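Local coordinates for protein 4-hydroxybenzoyl-CoA thioesterase (Staphylococcus aureus, PDB 6FDG) that probably hydrolyses acyl-CoA thioesters as a hot-dog-fold thioesterase, with DHNA-CoA of the vitamin K2 pathway as its likely substrate, at residues M1-Y12 against Y70-E81. Residues are numbered along the deposited sequence; the frame is centred on the assembly and turned at random.
Sequences MIYSITEIEARY and YPEKVKVKTWVE
The Tyr70 ring is sandwiched between Tyr12 and its own neighbour Pro71: Tyr12 CA lies over one face, 4.0 Å from the Tyr70 ring centroid, and Pro71 CB over the opposite face, while Ala10 O sits at the edge. Tyr12 also turns the edge of its ring to the Tyr70 face in a T-shaped stack, planes at 87°, and its OH bonds Glu49 of the second subunit. At the other end Lys77, fully extended with CG anti to its backbone N (chi1 178°), runs across one face of Tyr3; its CE makes a CH-pi contact and its NZ a cation-pi contact, 4.5 Å from the ring centroid. Met1 CG covers a face of Trp79, 3.6 Å from Trp79 CD1, with the sulfur oblique to the ring, and Trp79 NE1 donates in the indole plane to Glu81 OE1, which fixes the ring's rotation. Farther along the face that carries Tyr3 and Lys77, in each of two salt bridges the acid and the lysine run alongside each other out from the sheet: Glu7 OE1 to Lys75 NZ at 2.8 Å, and Glu9 to Lys73, whose NZ meets OE2 from above the carboxylate plane. Between these ends, strands 2-9 and 73-83 run antiparallel, with hydrogen-bonded pairs Ser4-Thr78, Thr6-Val76 and Ile8-Val74; Ala10 N to Glu72 O (2.9 Å) extends the pairing. The side chains of those three pairs form the buried face, where one water bonds Ser4 OG, Thr6 OG1, Thr78 OG1 and Val76 O, and Thr6 OG1 also bonds Asp36. From that face Ser4 meets Tyr37, and Val76 and Thr78 meet Ala33, on helix 26-41, the central helix of the hot-dog fold; strand 88-95 flanks 73-83, and strand 146-147 flanks 2-9.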
loop_
_atom_site.group_PDB
_atom_site.type_symbol
_atom_site.label_atom_id
_atom_site.label_comp_id
_atom_site.label_asym_id
_atom_site.label_seq_id
_atom_site.Cartn_x
_atom_site.Cartn_y
_atom_site.Cartn_z
ATOM N N MET A 1 11.806 1.005 30.985
ATOM C CA MET A 1 12.299 1.722 29.822
ATOM C C MET A 1 11.562 3.061 29.650
ATOM O O MET A 1 10.457 3.289 30.203
ATOM C CB MET A 1 12.070 0.922 28.568
ATOM C CG MET A 1 12.518 -0.498 28.429
ATOM S SD MET A 1 14.293 -0.566 28.634
ATOM C CE MET A 1 14.560 -2.316 28.732
ATOM N N ILE A 2 12.214 3.974 28.943
ATOM C CA ILE A 2 11.654 5.180 28.437
ATOM C C ILE A 2 10.817 4.844 27.205
ATOM O O ILE A 2 11.386 4.218 26.258
ATOM C CB ILE A 2 12.746 6.197 28.063
ATOM C CG1 ILE A 2 13.661 6.649 29.248
ATOM C CG2 ILE A 2 12.159 7.379 27.346
ATOM C CD1 ILE A 2 13.111 6.557 30.564
ATOM N N TYR A 3 9.571 5.143 27.134
ATOM C CA TYR A 3 8.724 4.723 26.026
ATOM C C TYR A 3 7.727 5.709 25.638
ATOM O O TYR A 3 7.388 6.645 26.427
ATOM C CB TYR A 3 8.038 3.417 26.350
ATOM C CG TYR A 3 6.944 3.463 27.490
ATOM C CD1 TYR A 3 5.663 3.737 27.244
ATOM C CD2 TYR A 3 7.329 3.319 28.836
ATOM C CE1 TYR A 3 4.644 3.845 28.287
ATOM C CE2 TYR A 3 6.387 3.425 29.886
ATOM C CZ TYR A 3 5.109 3.733 29.545
ATOM O OH TYR A 3 4.067 3.800 30.528
ATOM N N SER A 4 7.180 5.697 24.417
ATOM C CA SER A 4 6.086 6.467 23.951
ATOM C C SER A 4 4.853 5.528 23.748
ATOM O O SER A 4 5.007 4.319 23.582
ATOM C CB SER A 4 6.399 7.243 22.669
ATOM O OG SER A 4 6.777 6.319 21.674
ATOM N N ILE A 5 3.657 6.155 23.747
ATOM C CA ILE A 5 2.423 5.505 23.321
ATOM C C ILE A 5 1.821 6.258 22.232
ATOM O O ILE A 5 1.623 7.497 22.308
ATOM C CB ILE A 5 1.358 5.415 24.511
ATOM C CG1 ILE A 5 1.948 4.626 25.633
ATOM C CG2 ILE A 5 0.012 4.847 23.948
ATOM C CD1 ILE A 5 2.074 3.186 25.448
ATOM N N THR A 6 1.569 5.578 21.085
ATOM C CA THR A 6 0.958 6.166 19.947
ATOM C C THR A 6 -0.366 5.528 19.656
ATOM O O THR A 6 -0.442 4.282 19.499
ATOM C CB THR A 6 1.876 5.967 18.712
ATOM O OG1 THR A 6 3.207 6.389 18.991
ATOM C CG2 THR A 6 1.349 6.676 17.474
ATOM N N GLU A 7 -1.416 6.296 19.441
ATOM C CA GLU A 7 -2.728 5.732 19.081
ATOM C C GLU A 7 -2.843 5.762 17.553
ATOM O O GLU A 7 -2.564 6.779 16.904
ATOM C CB GLU A 7 -3.841 6.587 19.690
ATOM C CG GLU A 7 -3.825 6.546 21.223
ATOM C CD GLU A 7 -5.096 7.210 21.797
ATOM O OE1 GLU A 7 -6.187 6.638 21.593
ATOM O OE2 GLU A 7 -4.994 8.309 22.389
ATOM N N ILE A 8 -3.309 4.647 16.999
ATOM C CA ILE A 8 -3.549 4.486 15.591
ATOM C C ILE A 8 -4.959 3.921 15.393
ATOM O O ILE A 8 -5.330 2.953 16.047
ATOM C CB ILE A 8 -2.487 3.546 14.958
ATOM C CG1 ILE A 8 -1.070 4.116 15.187
ATOM C CG2 ILE A 8 -2.832 3.267 13.490
ATOM C CD1 ILE A 8 0.022 3.248 14.573
ATOM N N GLU A 9 -5.704 4.499 14.489
ATOM C CA GLU A 9 -7.033 3.949 14.158
ATOM C C GLU A 9 -6.900 3.211 12.838
ATOM O O GLU A 9 -6.503 3.798 11.832
ATOM C CB GLU A 9 -8.038 5.093 14.021
ATOM C CG GLU A 9 -9.419 4.588 13.653
ATOM C CD GLU A 9 -10.534 5.335 14.347
ATOM O OE1 GLU A 9 -10.497 6.580 14.402
ATOM O OE2 GLU A 9 -11.434 4.664 14.902
ATOM N N ALA A 10 -7.225 1.925 12.831
ATOM C CA ALA A 10 -7.138 1.121 11.652
ATOM C C ALA A 10 -7.980 1.678 10.541
ATOM O O ALA A 10 -9.090 2.261 10.776
ATOM C CB ALA A 10 -7.541 -0.294 11.960
ATOM N N ARG A 11 -7.575 1.512 9.298
ATOM C CA ARG A 11 -8.306 1.963 8.122
ATOM C C ARG A 11 -8.858 0.767 7.379
ATOM O O ARG A 11 -8.262 -0.282 7.336
ATOM C CB ARG A 11 -7.341 2.724 7.169
ATOM C CG ARG A 11 -6.851 4.033 7.781
ATOM C CD ARG A 11 -5.674 4.555 7.011
ATOM N NE ARG A 11 -5.259 5.862 7.479
ATOM C CZ ARG A 11 -4.293 6.631 6.945
ATOM N NH1 ARG A 11 -3.686 6.217 5.906
ATOM N NH2 ARG A 11 -4.126 7.831 7.457
ATOM N N TYR A 12 -10.010 0.972 6.720
ATOM C CA TYR A 12 -10.571 -0.088 5.890
ATOM C C TYR A 12 -9.628 -0.564 4.827
ATOM O O TYR A 12 -9.477 -1.738 4.544
ATOM C CB TYR A 12 -11.870 0.495 5.270
ATOM C CG TYR A 12 -12.707 -0.558 4.556
ATOM C CD1 TYR A 12 -12.491 -0.980 3.255
ATOM C CD2 TYR A 12 -13.654 -1.257 5.306
ATOM C CE1 TYR A 12 -13.232 -2.052 2.710
ATOM C CE2 TYR A 12 -14.445 -2.213 4.743
ATOM C CZ TYR A 12 -14.156 -2.589 3.478
ATOM O OH TYR A 12 -14.950 -3.623 2.787
ATOM N N TYR A 70 -10.623 -5.165 11.879
ATOM C CA TYR A 70 -11.094 -3.844 11.617
ATOM C C TYR A 70 -12.725 -3.749 11.986
ATOM O O TYR A 70 -13.420 -4.727 11.736
ATOM C CB TYR A 70 -10.964 -3.618 10.115
ATOM C CG TYR A 70 -11.614 -2.336 9.698
ATOM C CD1 TYR A 70 -10.970 -1.142 9.766
ATOM C CD2 TYR A 70 -13.012 -2.302 9.374
ATOM C CE1 TYR A 70 -11.604 0.044 9.503
ATOM C CE2 TYR A 70 -13.633 -1.120 9.061
ATOM C CZ TYR A 70 -12.821 0.053 9.050
ATOM O OH TYR A 70 -13.479 1.197 8.796
ATOM N N PRO A 71 -13.164 -2.643 12.468
ATOM C CA PRO A 71 -12.507 -1.451 12.909
ATOM C C PRO A 71 -11.699 -1.686 14.243
ATOM O O PRO A 71 -12.053 -2.597 15.053
ATOM C CB PRO A 71 -13.591 -0.426 13.056
ATOM C CG PRO A 71 -14.716 -1.255 13.500
ATOM C CD PRO A 71 -14.616 -2.587 12.805
ATOM N N GLU A 72 -10.708 -0.858 14.546
ATOM C CA GLU A 72 -9.997 -0.948 15.829
ATOM C C GLU A 72 -9.174 0.246 16.070
ATOM O O GLU A 72 -8.408 0.684 15.155
ATOM C CB GLU A 72 -9.020 -2.147 15.824
ATOM C CG GLU A 72 -8.510 -2.688 17.143
ATOM C CD GLU A 72 -9.340 -3.814 17.749
ATOM O OE1 GLU A 72 -10.177 -4.392 17.107
ATOM O OE2 GLU A 72 -9.156 -4.109 18.908
ATOM N N LYS A 73 -9.143 0.770 17.295
ATOM C CA LYS A 73 -8.185 1.776 17.762
ATOM C C LYS A 73 -7.164 1.064 18.573
ATOM O O LYS A 73 -7.451 0.283 19.544
ATOM C CB LYS A 73 -8.919 2.716 18.720
ATOM C CG LYS A 73 -10.013 3.317 17.922
ATOM C CD LYS A 73 -10.917 4.255 18.713
ATOM C CE LYS A 73 -10.592 5.692 18.364
ATOM N NZ LYS A 73 -11.462 6.128 17.252
ATOM N N VAL A 74 -5.907 1.092 18.187
ATOM C CA VAL A 74 -4.816 0.426 18.892
ATOM C C VAL A 74 -3.842 1.397 19.542
ATOM O O VAL A 74 -3.815 2.597 19.167
ATOM C CB VAL A 74 -4.048 -0.529 17.942
ATOM C CG1 VAL A 74 -4.893 -1.561 17.270
ATOM C CG2 VAL A 74 -3.212 0.240 16.900
ATOM N N LYS A 75 -3.052 0.905 20.501
ATOM C CA LYS A 75 -2.019 1.709 21.107
ATOM C C LYS A 75 -0.733 0.991 20.913
ATOM O O LYS A 75 -0.596 -0.212 21.097
ATOM C CB LYS A 75 -2.285 1.882 22.616
ATOM C CG LYS A 75 -3.575 2.703 22.872
ATOM C CD LYS A 75 -3.965 2.829 24.342
ATOM C CE LYS A 75 -5.379 3.448 24.336
ATOM N NZ LYS A 75 -5.464 4.698 23.474
ATOM N N VAL A 76 0.275 1.722 20.402
ATOM C CA VAL A 76 1.611 1.195 20.106
ATOM C C VAL A 76 2.603 1.729 21.118
ATOM O O VAL A 76 2.713 2.953 21.198
ATOM C CB VAL A 76 2.089 1.469 18.672
ATOM C CG1 VAL A 76 3.387 0.733 18.482
ATOM C CG2 VAL A 76 1.035 1.099 17.666
ATOM N N LYS A 77 3.240 0.898 21.874
ATOM C CA LYS A 77 4.273 1.234 22.868
ATOM C C LYS A 77 5.600 1.052 22.147
ATOM O O LYS A 77 5.870 -0.041 21.635
ATOM C CB LYS A 77 4.160 0.354 24.109
ATOM C CG LYS A 77 5.223 0.625 25.158
ATOM C CD LYS A 77 4.945 -0.277 26.383
ATOM C CE LYS A 77 5.877 0.038 27.520
ATOM N NZ LYS A 77 5.575 -0.880 28.689
ATOM N N THR A 78 6.469 2.069 22.151
ATOM C CA THR A 78 7.778 2.107 21.488
ATOM C C THR A 78 8.869 2.431 22.412
ATOM O O THR A 78 8.691 3.408 23.177
ATOM C CB THR A 78 7.746 3.125 20.366
ATOM O OG1 THR A 78 6.698 2.895 19.467
ATOM C CG2 THR A 78 9.072 3.096 19.563
ATOM N N TRP A 79 9.968 1.758 22.333
ATOM C CA TRP A 79 11.176 2.147 23.123
ATOM C C TRP A 79 12.407 1.735 22.349
ATOM O O TRP A 79 12.341 1.024 21.310
ATOM C CB TRP A 79 11.242 1.487 24.521
ATOM C CG TRP A 79 11.354 0.061 24.570
ATOM C CD1 TRP A 79 12.510 -0.650 24.801
ATOM C CD2 TRP A 79 10.318 -0.932 24.508
ATOM N NE1 TRP A 79 12.253 -2.001 24.836
ATOM C CE2 TRP A 79 10.918 -2.178 24.660
ATOM C CE3 TRP A 79 8.922 -0.867 24.280
ATOM C CZ2 TRP A 79 10.142 -3.395 24.708
ATOM C CZ3 TRP A 79 8.243 -2.032 24.245
ATOM C CH2 TRP A 79 8.843 -3.224 24.459
ATOM N N VAL A 80 13.550 2.319 22.678
ATOM C CA VAL A 80 14.836 2.004 22.063
ATOM C C VAL A 80 15.513 0.938 22.896
ATOM O O VAL A 80 16.006 1.196 24.029
ATOM C CB VAL A 80 15.671 3.265 21.895
ATOM C CG1 VAL A 80 17.040 2.822 21.328
ATOM C CG2 VAL A 80 14.971 4.267 21.007
ATOM N N GLU A 81 15.567 -0.306 22.435
ATOM C CA GLU A 81 16.204 -1.408 23.151
ATOM C C GLU A 81 17.673 -1.248 23.160
ATOM O O GLU A 81 18.343 -1.595 24.149
ATOM C CB GLU A 81 15.779 -2.710 22.494
ATOM C CG GLU A 81 16.278 -3.970 23.188
ATOM C CD GLU A 81 15.810 -4.152 24.586
ATOM O OE1 GLU A 81 14.739 -3.597 25.044
ATOM O OE2 GLU A 81 16.439 -5.054 25.244
HETATM O O HOH W 1 13.765 4.116 24.977
HETATM O O HOH W 2 4.801 4.761 20.434
HETATM O O HOH W 3 -10.663 1.465 12.942
#